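Local atomic coordinates of twin-arginine translocation pathway signal (Rhodoferax ferrireducens, PDB entry 5IM2), a protein that probably serves as the extracytoplasmic solute-binding component of a TRAP transporter and holds a copurified benzoate in its ligand pocket. Residues Phe133-Ala138 with Leu165-Pro170; Asn137-Ser142 with Leu295-Gln300; Pro124-Phe129 with Arg143-Tyr148; Lys190-Thr195 with Ala229-Glu234. All blocks are in the same frame, centred on the assembly; numbering follows the deposited sequence.

Contact 1. Residues Phe133-Ala138 with Leu165-Pro170; sequences FMMTNA and LQVHGP
Met135 and Ala138 face the chain as it leaves strand 161-167, with the backbones closest where the CA atoms of Ala138 and Gly169 stand 5.5 Å apart and no hydrogen bond passing between the segments. Met135 and Ala138 share the bridging, Met135 reaching farther. Met135 CG is anti to the backbone N (chi1 173°) and the chain stays extended to SD, which comes to 3.2 Å from His168 O and also rests on Val167 CG2. A bend at the last torsion then carries CE alongside the peptide joining Gly169 to Pro170, 3.7 Å from Pro170 N. Ala138 CB sits 3.6 Å from the same His168 O, while Val167 CG2 packs on both the methyl and the carbonyl oxygen of Ala138. Replacing Met135 with an alanine would probably open a gap beside the Gly169-Pro170 peptide and deprive Val167 CG2 of a neighbour. Across from this packing, the imidazole of His168, a benzoate-pocket residue, is fixed in rotation by a 2.7 Å bond from ND1 to Gly169 O that lies close to the ring plane. The contact thus joins the loop before helix 138-152 to the end of an outermost sheet strand, with helix 289-301 touching His168 and Pro170.

Contact 2. Residues Asn137-Ser142 with Leu295-Gln300; sequences NAEATS and LGRVQQ
Glu139 lies side by side with Arg297, its CB 3.9 Å from Arg297 CB and both chains extended in the same direction. Each has CG anti to its own backbone N (chi1 -179° in Glu139), which lets the two run together to a salt bridge at their ends. Arg297 NH1 donates to the syn side of Glu139 OE1 over 2.9 Å, somewhat out of the carboxylate plane, and the two flat groups are turned steeply against each other. Behind this pair the backbones come very close: helices 138-152 and 289-301 pack nearly antiparallel, their local axes 7.4 Å apart at an angle of 152°. Gly296 permits this approach, since a CB there would run into Ser142 OG and Ala138 O; instead Ser142 OG rests 3.5 Å from Gly296 CA. Asn137, the N-cap residue, caps the start of helix 138-152, accepting from Ala140 N through OD1 in an almost linear bond with the donor above the amide plane. Separately, Gln300 of the other helix extends OE1 to Ala138 N, 2.8 Å away and nearly as straight, so that a backbone N-H at the helix start finds its acceptor in another part of the chain. A water accepts from Glu139 N and lies within hydrogen-bonding distance of Gln300 OE1, to which it probably donates. Ser142 OG and Ser142 N reach Ala138 O from opposite faces of its plane, and the hydroxyl is also hydrogen-bonded to Val167 N of strand 161-167. One turn along from Gly296, Gln300 CB packs against Ala138 CB at 3.9 Å.

Contact 3. Residues Pro124-Phe129 with Arg143-Tyr148; sequences PRIEVF and RACWEY
Phe129 and Tyr148 form a T-shaped pair where the 3-10 segment 126-129 packs on helix 138-152. The edge of Phe129 points at the face of Tyr148, with the centroids 5.2 Å apart and the planes at 85°, and CE2 stands over the rim of the tyrosine ring. Tyr148 has CG anti to its backbone N (chi1 176°), which swings the ring off the helix and across the 3-10 segment. Val128 comes head-on to the tyrosine side chain, and its CG1, placed between the backbone N and the carbonyl carbon (chi1 69°), shares with Phe129 CE2 one face of the ring, making a CH-pi contact and reaching within 3.5 Å of Tyr148 CZ. At the far end of the ring the hydroxyl donates to Arg125 O from above the carbonyl plane. A phenylalanine in place of Tyr148 would probably keep the ring packing but leave Arg125 O without this donor and the turn at Arg125 less firmly tied to helix 138-152. The Arg125 side chain bends away, its guanidinium engaged in salt bridges with Asp155 and Glu156. Trp339 of helix 334-345 and Leu353 of helix 350-367 also touch Tyr148, placing the aromatic pair deep among helices. Phe129 in turn has Cys145 CB over one face, 4.2 Å from the ring centroid, while the sulfur of the same residue approaches the ring obliquely in a sulfur-aromatic contact. Cys145 SG also packs on Ile126, whose extended side chain brings CG1 and CD1 each to 3.8 Å from it.

Contact 4. Residues Lys190-Thr195 with Ala229-Glu234; sequences KMRGPT and AALPWE. With BEZ (benzoic acid), chain B.
The guanidinium of Arg192 has Pro194 CA over one face, near its rim, while at its edge it meets the benzoate carboxylate and Ala230 O. The bidentate pairing of an arginine with a ligand carboxylate is the hallmark of TRAP solute-binding proteins of this family: NH1 donates to benzoate O1 and NH2 to O2, both over 2.7 Å and nearly straight. A bend at chi2 (-88°) turns the otherwise extended arginine chain along the neighbouring strand, where NH1 also donates to Ala230 O, 3.1 Å away, in the guanidinium plane but by a less linear bond. This second-shell carbonyl and Met212 O, which accepts from NH2, help fix the rotation of the group, and the positive guanidinium would probably favour an ionised benzoate. The two parallel strands that supply Arg192 and Leu231, 190-193 and 228-232, are adjacent in the six-stranded mixed sheet; Arg192 and Ala229 pair on the same sheet face, and Ala230 N returns a bond to Arg192 O. Leu231 CD2 lies near both Arg192 NH1 and benzoate O1. The aromatic end of the ligand meets Pro232, whose CD is 3.7 Å from benzoate C6, and Tyr118 adds a further hydrogen bond to the ligand. Beyond Pro232, Glu234 OE2 approaches the ring at benzoate C5, 3.5 Å away, and is itself hydrogen-bonded to Gln299.

Contacts 1 and 2 share Asn137 and Ala138, and their centres lie only about 6 Å apart; a hydrogen bond from Gln166 to Gln299 ties them together. Contact 3 uses the next turns of helix 138-152, about 10 Å from the centre of contact 1, and alternates along the chain with both. Contact 4 sits in the six-stranded sheet, whereas strand 161-167 of contact 1 edges the five-stranded one. In sequence, contact 4 falls inside the long loop closed by contact 2; although their centres are about 18 Å apart, the two touch at their edges. Pocket residues of contacts 1, 2 and 4 thus converge on benzoate from helix 289-301 and from the ends of strands in both sheets, consistent with a ligand site between two sheet-containing lobes.

Contact 1. Residues Phe133-Ala138 with Leu165-Pro170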
# COMPACT_ATOMS: atom_id res chain seq x y z
N PHE A 133 -13.97 1.07 0.47
CA PHE A 133 -14.64 0.83 -0.82
C PHE A 133 -14.39 1.99 -1.80
O PHE A 133 -15.32 2.58 -2.38
CB PHE A 133 -16.13 0.57 -0.60
CG PHE A 133 -16.38 -0.66 0.22
CD1 PHE A 133 -16.29 -1.91 -0.35
CD2 PHE A 133 -16.66 -0.58 1.57
CE1 PHE A 133 -16.48 -3.04 0.37
CE2 PHE A 133 -16.85 -1.72 2.31
CZ PHE A 133 -16.79 -2.96 1.71
N MET A 134 -13.10 2.33 -1.97
CA MET A 134 -12.64 3.33 -2.94
C MET A 134 -12.10 2.72 -4.23
O MET A 134 -12.36 3.25 -5.32
CB MET A 134 -11.55 4.22 -2.34
CG MET A 134 -12.00 5.16 -1.27
SD MET A 134 -13.05 6.49 -1.91
CE MET A 134 -11.90 7.36 -2.91
N MET A 135 -11.38 1.61 -4.13
CA MET A 135 -10.61 1.12 -5.27
C MET A 135 -11.46 0.29 -6.22
O MET A 135 -12.34 -0.46 -5.81
CB MET A 135 -9.43 0.28 -4.77
CG MET A 135 -8.66 -0.43 -5.87
SD MET A 135 -7.26 -1.41 -5.29
CE MET A 135 -8.02 -2.26 -4.02
N THR A 136 -11.14 0.39 -7.51
CA THR A 136 -11.64 -0.55 -8.50
C THR A 136 -10.60 -1.68 -8.64
O THR A 136 -10.71 -2.71 -7.97
CB THR A 136 -11.90 0.16 -9.82
OG1 THR A 136 -10.74 0.88 -10.20
CG2 THR A 136 -13.02 1.16 -9.67
N ASN A 137 -9.57 -1.47 -9.46
CA ASN A 137 -8.39 -2.34 -9.48
C ASN A 137 -7.14 -1.53 -9.18
O ASN A 137 -7.14 -0.30 -9.25
CB ASN A 137 -8.27 -3.05 -10.84
CG ASN A 137 -8.07 -2.10 -11.96
OD1 ASN A 137 -6.98 -1.63 -12.14
ND2 ASN A 137 -9.14 -1.82 -12.73
N ALA A 138 -6.06 -2.22 -8.79
CA ALA A 138 -4.86 -1.50 -8.33
C ALA A 138 -4.21 -0.67 -9.44
O ALA A 138 -3.69 0.41 -9.16
CB ALA A 138 -3.86 -2.49 -7.74
N LEU A 165 3.63 6.49 -7.22
CA LEU A 165 2.60 6.35 -6.18
C LEU A 165 1.67 5.22 -6.60
O LEU A 165 1.30 5.14 -7.77
CB LEU A 165 1.78 7.64 -6.03
CG LEU A 165 2.54 8.80 -5.42
CD1 LEU A 165 1.87 10.10 -5.88
CD2 LEU A 165 2.57 8.69 -3.88
N GLN A 166 1.29 4.34 -5.67
CA GLN A 166 0.49 3.18 -6.05
C GLN A 166 -0.21 2.57 -4.84
O GLN A 166 0.01 2.98 -3.69
CB GLN A 166 1.36 2.14 -6.78
CG GLN A 166 2.69 1.83 -6.11
CD GLN A 166 2.86 0.39 -5.65
OE1 GLN A 166 3.96 -0.04 -5.41
NE2 GLN A 166 1.79 -0.32 -5.50
N VAL A 167 -1.13 1.66 -5.13
CA VAL A 167 -1.90 0.92 -4.14
C VAL A 167 -1.70 -0.57 -4.40
O VAL A 167 -1.19 -0.96 -5.45
CB VAL A 167 -3.39 1.29 -4.14
CG1 VAL A 167 -3.55 2.79 -3.91
CG2 VAL A 167 -4.05 0.82 -5.45
N HIS A 168 -2.11 -1.40 -3.44
CA HIS A 168 -2.11 -2.84 -3.62
C HIS A 168 -3.51 -3.38 -3.97
O HIS A 168 -4.47 -2.63 -4.16
CB HIS A 168 -1.45 -3.55 -2.42
CG HIS A 168 -2.13 -3.38 -1.08
ND1 HIS A 168 -3.46 -3.71 -0.85
CD2 HIS A 168 -1.63 -3.01 0.13
CE1 HIS A 168 -3.75 -3.49 0.43
NE2 HIS A 168 -2.65 -3.10 1.05
N GLY A 169 -3.61 -4.72 -4.12
CA GLY A 169 -4.87 -5.35 -4.42
C GLY A 169 -5.83 -5.29 -3.24
O GLY A 169 -5.51 -4.78 -2.17
N PRO A 170 -7.03 -5.82 -3.44
CA PRO A 170 -8.05 -5.70 -2.38
C PRO A 170 -7.61 -6.34 -1.07
O PRO A 170 -7.04 -7.43 -1.04
CB PRO A 170 -9.27 -6.41 -2.97
CG PRO A 170 -9.04 -6.35 -4.48
CD PRO A 170 -7.56 -6.44 -4.66

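Contact 2. Residues Asn137-Ser142 with Leu295-Gln300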
# COMPACT_ATOMS: atom_id res chain seq x y z
N ASN A 137 -9.57 -1.47 -9.46
CA ASN A 137 -8.39 -2.34 -9.48
C ASN A 137 -7.14 -1.53 -9.18
O ASN A 137 -7.14 -0.30 -9.25
CB ASN A 137 -8.27 -3.05 -10.84
CG ASN A 137 -8.07 -2.10 -11.96
OD1 ASN A 137 -6.98 -1.63 -12.14
ND2 ASN A 137 -9.14 -1.82 -12.73
N ALA A 138 -6.06 -2.22 -8.79
CA ALA A 138 -4.86 -1.50 -8.33
C ALA A 138 -4.21 -0.67 -9.44
O ALA A 138 -3.69 0.41 -9.16
CB ALA A 138 -3.86 -2.49 -7.74
N GLU A 139 -4.19 -1.17 -10.68
CA GLU A 139 -3.58 -0.38 -11.75
C GLU A 139 -4.30 0.95 -11.92
O GLU A 139 -3.68 2.02 -11.91
CB GLU A 139 -3.57 -1.15 -13.08
CG GLU A 139 -2.93 -0.38 -14.21
CD GLU A 139 -3.07 -1.10 -15.53
OE1 GLU A 139 -3.67 -2.21 -15.55
OE2 GLU A 139 -2.62 -0.53 -16.55
N ALA A 140 -5.62 0.90 -12.08
CA ALA A 140 -6.40 2.12 -12.27
C ALA A 140 -6.29 3.04 -11.06
O ALA A 140 -6.08 4.26 -11.21
CB ALA A 140 -7.85 1.73 -12.56
N THR A 141 -6.43 2.49 -9.86
CA THR A 141 -6.40 3.30 -8.64
C THR A 141 -5.01 3.89 -8.40
O THR A 141 -4.88 4.99 -7.84
CB THR A 141 -6.88 2.45 -7.47
OG1 THR A 141 -8.17 1.91 -7.82
CG2 THR A 141 -7.05 3.28 -6.21
N SER A 142 -3.95 3.14 -8.75
CA SER A 142 -2.60 3.70 -8.69
C SER A 142 -2.44 4.89 -9.64
O SER A 142 -1.78 5.87 -9.30
CB SER A 142 -1.57 2.63 -9.06
OG SER A 142 -1.53 1.61 -8.07
N LEU A 295 3.31 -0.55 -11.30
CA LEU A 295 3.57 -1.08 -9.97
C LEU A 295 2.31 -1.66 -9.35
O LEU A 295 2.34 -2.75 -8.76
CB LEU A 295 4.16 0.01 -9.07
CG LEU A 295 5.60 0.42 -9.37
CD1 LEU A 295 6.01 1.66 -8.61
CD2 LEU A 295 6.53 -0.74 -8.97
N GLY A 296 1.21 -0.91 -9.39
CA GLY A 296 -0.05 -1.43 -8.87
C GLY A 296 -0.50 -2.69 -9.59
O GLY A 296 -0.96 -3.65 -8.96
N ARG A 297 -0.40 -2.72 -10.93
CA ARG A 297 -0.83 -3.89 -11.67
C ARG A 297 -0.06 -5.13 -11.20
O ARG A 297 -0.65 -6.20 -10.97
CB ARG A 297 -0.63 -3.66 -13.17
CG ARG A 297 -1.21 -4.74 -13.99
CD ARG A 297 -1.04 -4.59 -15.49
NE ARG A 297 -1.63 -5.78 -16.10
CZ ARG A 297 -2.81 -5.85 -16.70
NH1 ARG A 297 -3.57 -4.77 -16.90
NH2 ARG A 297 -3.21 -7.03 -17.16
N VAL A 298 1.26 -5.00 -11.06
CA VAL A 298 2.11 -6.14 -10.69
C VAL A 298 1.84 -6.57 -9.25
O VAL A 298 1.81 -7.78 -8.95
CB VAL A 298 3.59 -5.79 -10.92
CG1 VAL A 298 4.49 -6.88 -10.39
CG2 VAL A 298 3.83 -5.58 -12.42
N GLN A 299 1.61 -5.61 -8.36
CA GLN A 299 1.31 -5.99 -6.97
C GLN A 299 0.02 -6.80 -6.90
O GLN A 299 -0.04 -7.85 -6.24
CB GLN A 299 1.23 -4.77 -6.08
CG GLN A 299 1.41 -5.16 -4.57
CD GLN A 299 1.77 -4.00 -3.68
OE1 GLN A 299 1.78 -2.85 -4.09
NE2 GLN A 299 2.05 -4.30 -2.45
N GLN A 300 -1.01 -6.36 -7.61
CA GLN A 300 -2.25 -7.13 -7.61
C GLN A 300 -2.10 -8.45 -8.37
O GLN A 300 -2.79 -9.43 -8.05
CB GLN A 300 -3.40 -6.29 -8.19
CG GLN A 300 -4.73 -7.01 -8.17
CD GLN A 300 -5.94 -6.14 -8.38
OE1 GLN A 300 -5.83 -4.99 -8.80
NE2 GLN A 300 -7.12 -6.70 -8.15
O HOH W 1 -4.65 -4.07 -11.29

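Contact 3. Residues Pro124-Phe129 with Arg143-Tyr148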
# COMPACT_ATOMS: atom_id res chain seq x y z
N PRO A 124 -1.62 13.32 5.26
CA PRO A 124 -3.07 13.16 5.41
C PRO A 124 -3.82 13.09 4.10
O PRO A 124 -4.83 12.38 4.04
CB PRO A 124 -3.47 14.38 6.22
CG PRO A 124 -2.42 15.40 5.96
CD PRO A 124 -1.15 14.60 5.81
N ARG A 125 -3.41 13.80 3.05
CA ARG A 125 -4.29 13.87 1.88
C ARG A 125 -4.26 12.60 1.02
O ARG A 125 -5.27 12.26 0.38
CB ARG A 125 -3.94 15.09 1.04
CG ARG A 125 -4.34 16.38 1.67
CD ARG A 125 -3.71 17.56 0.99
NE ARG A 125 -2.33 17.71 1.41
CZ ARG A 125 -1.57 18.76 1.12
NH1 ARG A 125 -2.03 19.75 0.36
NH2 ARG A 125 -0.33 18.80 1.58
N ILE A 126 -3.13 11.88 0.98
CA ILE A 126 -3.08 10.68 0.16
C ILE A 126 -3.97 9.58 0.74
O ILE A 126 -4.32 8.61 0.04
CB ILE A 126 -1.63 10.20 -0.00
CG1 ILE A 126 -1.56 9.16 -1.11
CG2 ILE A 126 -1.07 9.64 1.28
CD1 ILE A 126 -0.16 8.58 -1.34
N GLU A 127 -4.35 9.72 2.01
CA GLU A 127 -5.16 8.73 2.70
C GLU A 127 -6.55 8.54 2.11
O GLU A 127 -7.23 7.58 2.48
CB GLU A 127 -5.37 9.12 4.17
CG GLU A 127 -4.20 9.12 5.09
CD GLU A 127 -4.60 9.61 6.50
OE1 GLU A 127 -5.62 10.36 6.64
OE2 GLU A 127 -3.91 9.25 7.46
N VAL A 128 -7.00 9.42 1.21
CA VAL A 128 -8.31 9.28 0.60
C VAL A 128 -8.44 7.91 -0.07
O VAL A 128 -9.53 7.34 -0.16
CB VAL A 128 -8.54 10.46 -0.38
CG1 VAL A 128 -7.64 10.36 -1.60
CG2 VAL A 128 -10.01 10.56 -0.74
N PHE A 129 -7.33 7.37 -0.56
CA PHE A 129 -7.37 6.10 -1.30
C PHE A 129 -7.46 4.89 -0.40
O PHE A 129 -7.74 3.78 -0.89
CB PHE A 129 -6.13 6.01 -2.20
CG PHE A 129 -6.20 6.96 -3.33
CD1 PHE A 129 -7.01 6.70 -4.43
CD2 PHE A 129 -5.56 8.20 -3.27
CE1 PHE A 129 -7.14 7.62 -5.43
CE2 PHE A 129 -5.68 9.12 -4.28
CZ PHE A 129 -6.47 8.85 -5.35
N ARG A 143 -2.95 4.77 -10.87
CA ARG A 143 -2.86 5.90 -11.79
C ARG A 143 -3.59 7.10 -11.22
O ARG A 143 -3.10 8.23 -11.29
CB ARG A 143 -3.45 5.52 -13.14
CG ARG A 143 -2.65 4.52 -13.88
CD ARG A 143 -3.42 3.95 -15.09
NE ARG A 143 -3.75 4.96 -16.09
CZ ARG A 143 -3.03 5.23 -17.17
NH1 ARG A 143 -1.92 4.56 -17.42
NH2 ARG A 143 -3.43 6.19 -18.00
N ALA A 144 -4.77 6.87 -10.65
CA ALA A 144 -5.54 7.94 -10.01
C ALA A 144 -4.77 8.58 -8.87
O ALA A 144 -4.83 9.80 -8.69
CB ALA A 144 -6.87 7.37 -9.51
N CYS A 145 -4.06 7.78 -8.07
CA CYS A 145 -3.27 8.31 -6.97
C CYS A 145 -2.18 9.24 -7.48
O CYS A 145 -1.98 10.33 -6.94
CB CYS A 145 -2.66 7.14 -6.18
SG CYS A 145 -1.90 7.63 -4.61
N TRP A 146 -1.47 8.83 -8.54
CA TRP A 146 -0.44 9.70 -9.11
C TRP A 146 -1.02 11.06 -9.50
O TRP A 146 -0.51 12.12 -9.08
CB TRP A 146 0.21 9.05 -10.33
CG TRP A 146 1.15 10.03 -10.96
CD1 TRP A 146 0.89 10.90 -12.00
CD2 TRP A 146 2.49 10.32 -10.54
NE1 TRP A 146 1.99 11.68 -12.27
CE2 TRP A 146 2.98 11.35 -11.38
CE3 TRP A 146 3.33 9.79 -9.57
CZ2 TRP A 146 4.25 11.86 -11.24
CZ3 TRP A 146 4.61 10.31 -9.44
CH2 TRP A 146 5.06 11.32 -10.28
N GLU A 147 -2.10 11.05 -10.29
CA GLU A 147 -2.68 12.29 -10.79
C GLU A 147 -3.25 13.14 -9.66
O GLU A 147 -3.07 14.36 -9.65
CB GLU A 147 -3.76 11.99 -11.83
CG GLU A 147 -4.37 13.26 -12.39
CD GLU A 147 -5.28 13.07 -13.60
OE1 GLU A 147 -5.39 11.95 -14.15
OE2 GLU A 147 -5.90 14.06 -14.01
N TYR A 148 -3.89 12.51 -8.69
CA TYR A 148 -4.38 13.22 -7.50
C TYR A 148 -3.26 13.98 -6.78
O TYR A 148 -3.40 15.16 -6.45
CB TYR A 148 -5.04 12.21 -6.56
CG TYR A 148 -5.53 12.71 -5.21
CD1 TYR A 148 -4.68 12.71 -4.12
CD2 TYR A 148 -6.84 13.09 -5.02
CE1 TYR A 148 -5.10 13.12 -2.85
CE2 TYR A 148 -7.29 13.50 -3.74
CZ TYR A 148 -6.40 13.48 -2.66
OH TYR A 148 -6.78 13.84 -1.39

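Contact 4. Residues Lys190-Thr195 with Ala229-Glu234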
# COMPACT_ATOMS: atom_id res chain seq x y z
N LYS A 190 -8.59 -8.64 18.12
CA LYS A 190 -7.43 -7.77 17.93
C LYS A 190 -6.92 -7.94 16.51
O LYS A 190 -6.33 -8.96 16.18
CB LYS A 190 -6.35 -8.11 18.95
CG LYS A 190 -6.67 -7.71 20.38
CD LYS A 190 -5.61 -8.21 21.34
CE LYS A 190 -5.45 -9.74 21.30
NZ LYS A 190 -4.62 -10.29 22.42
N MET A 191 -7.15 -6.93 15.66
CA MET A 191 -6.88 -6.99 14.23
C MET A 191 -5.87 -5.93 13.82
O MET A 191 -6.07 -4.74 14.07
CB MET A 191 -8.17 -6.78 13.44
CG MET A 191 -9.17 -7.92 13.61
SD MET A 191 -8.60 -9.52 12.94
CE MET A 191 -8.48 -9.12 11.20
N ARG A 192 -4.83 -6.37 13.12
CA ARG A 192 -3.81 -5.45 12.61
C ARG A 192 -4.27 -4.74 11.34
O ARG A 192 -4.84 -5.35 10.43
CB ARG A 192 -2.51 -6.21 12.31
CG ARG A 192 -1.40 -5.38 11.72
CD ARG A 192 -1.46 -5.30 10.17
NE ARG A 192 -0.35 -4.51 9.67
CZ ARG A 192 -0.10 -4.29 8.38
NH1 ARG A 192 -0.90 -4.80 7.42
NH2 ARG A 192 0.94 -3.55 8.05
N GLY A 193 -3.96 -3.44 11.27
CA GLY A 193 -4.01 -2.70 10.03
C GLY A 193 -2.72 -1.92 9.82
O GLY A 193 -1.96 -1.66 10.75
N PRO A 194 -2.48 -1.50 8.58
CA PRO A 194 -1.21 -0.84 8.25
C PRO A 194 -1.15 0.66 8.55
O PRO A 194 -0.06 1.19 8.76
CB PRO A 194 -1.07 -1.11 6.75
CG PRO A 194 -2.52 -1.19 6.25
CD PRO A 194 -3.25 -1.86 7.38
N THR A 195 -2.30 1.34 8.54
CA THR A 195 -2.36 2.79 8.64
C THR A 195 -3.57 3.20 9.48
O THR A 195 -4.51 2.43 9.64
CB THR A 195 -2.49 3.42 7.27
OG1 THR A 195 -3.80 3.09 6.78
CG2 THR A 195 -1.42 2.90 6.32
N ALA A 229 -4.98 -10.20 10.88
CA ALA A 229 -4.37 -9.08 10.18
C ALA A 229 -5.12 -8.82 8.89
O ALA A 229 -5.58 -9.75 8.22
CB ALA A 229 -2.90 -9.34 9.83
N ALA A 230 -5.18 -7.54 8.53
CA ALA A 230 -5.64 -7.12 7.22
C ALA A 230 -4.42 -7.02 6.31
O ALA A 230 -3.49 -6.28 6.62
CB ALA A 230 -6.36 -5.78 7.34
N LEU A 231 -4.41 -7.79 5.22
CA LEU A 231 -3.34 -7.77 4.22
C LEU A 231 -3.95 -8.11 2.88
O LEU A 231 -4.87 -8.93 2.83
CB LEU A 231 -2.25 -8.81 4.49
CG LEU A 231 -1.43 -8.72 5.76
CD1 LEU A 231 -0.71 -10.03 6.06
CD2 LEU A 231 -0.48 -7.58 5.58
N PRO A 232 -3.38 -7.63 1.77
CA PRO A 232 -3.72 -8.23 0.48
C PRO A 232 -3.09 -9.61 0.36
O PRO A 232 -2.14 -9.95 1.06
CB PRO A 232 -3.12 -7.25 -0.53
CG PRO A 232 -1.90 -6.76 0.19
CD PRO A 232 -2.30 -6.63 1.64
N TRP A 233 -3.59 -10.38 -0.61
CA TRP A 233 -3.13 -11.75 -0.81
C TRP A 233 -1.66 -11.82 -1.19
O TRP A 233 -0.96 -12.76 -0.77
CB TRP A 233 -3.96 -12.45 -1.90
CG TRP A 233 -5.18 -13.17 -1.42
CD1 TRP A 233 -6.46 -12.95 -1.82
CD2 TRP A 233 -5.24 -14.23 -0.45
NE1 TRP A 233 -7.32 -13.80 -1.16
CE2 TRP A 233 -6.60 -14.59 -0.31
CE3 TRP A 233 -4.28 -14.89 0.31
CZ2 TRP A 233 -7.01 -15.61 0.54
CZ3 TRP A 233 -4.69 -15.89 1.17
CH2 TRP A 233 -6.05 -16.24 1.27
N GLU A 234 -1.18 -10.85 -1.97
CA GLU A 234 0.11 -11.03 -2.62
C GLU A 234 1.26 -11.12 -1.61
O GLU A 234 2.25 -11.82 -1.87
CB GLU A 234 0.34 -9.90 -3.64
CG GLU A 234 0.46 -8.52 -3.06
CD GLU A 234 1.87 -8.13 -2.59
OE1 GLU A 234 2.88 -8.77 -3.01
OE2 GLU A 234 1.93 -7.18 -1.78
C BEZ B . 1.03 -3.85 4.63
O1 BEZ B . -0.19 -4.12 4.86
O2 BEZ B . 1.71 -3.28 5.52
C1 BEZ B . 1.65 -4.24 3.32
C2 BEZ B . 2.98 -3.93 3.07
C3 BEZ B . 3.55 -4.33 1.86
C4 BEZ B . 2.78 -5.01 0.93
C5 BEZ B . 1.45 -5.29 1.17
C6 BEZ B . 0.88 -4.90 2.39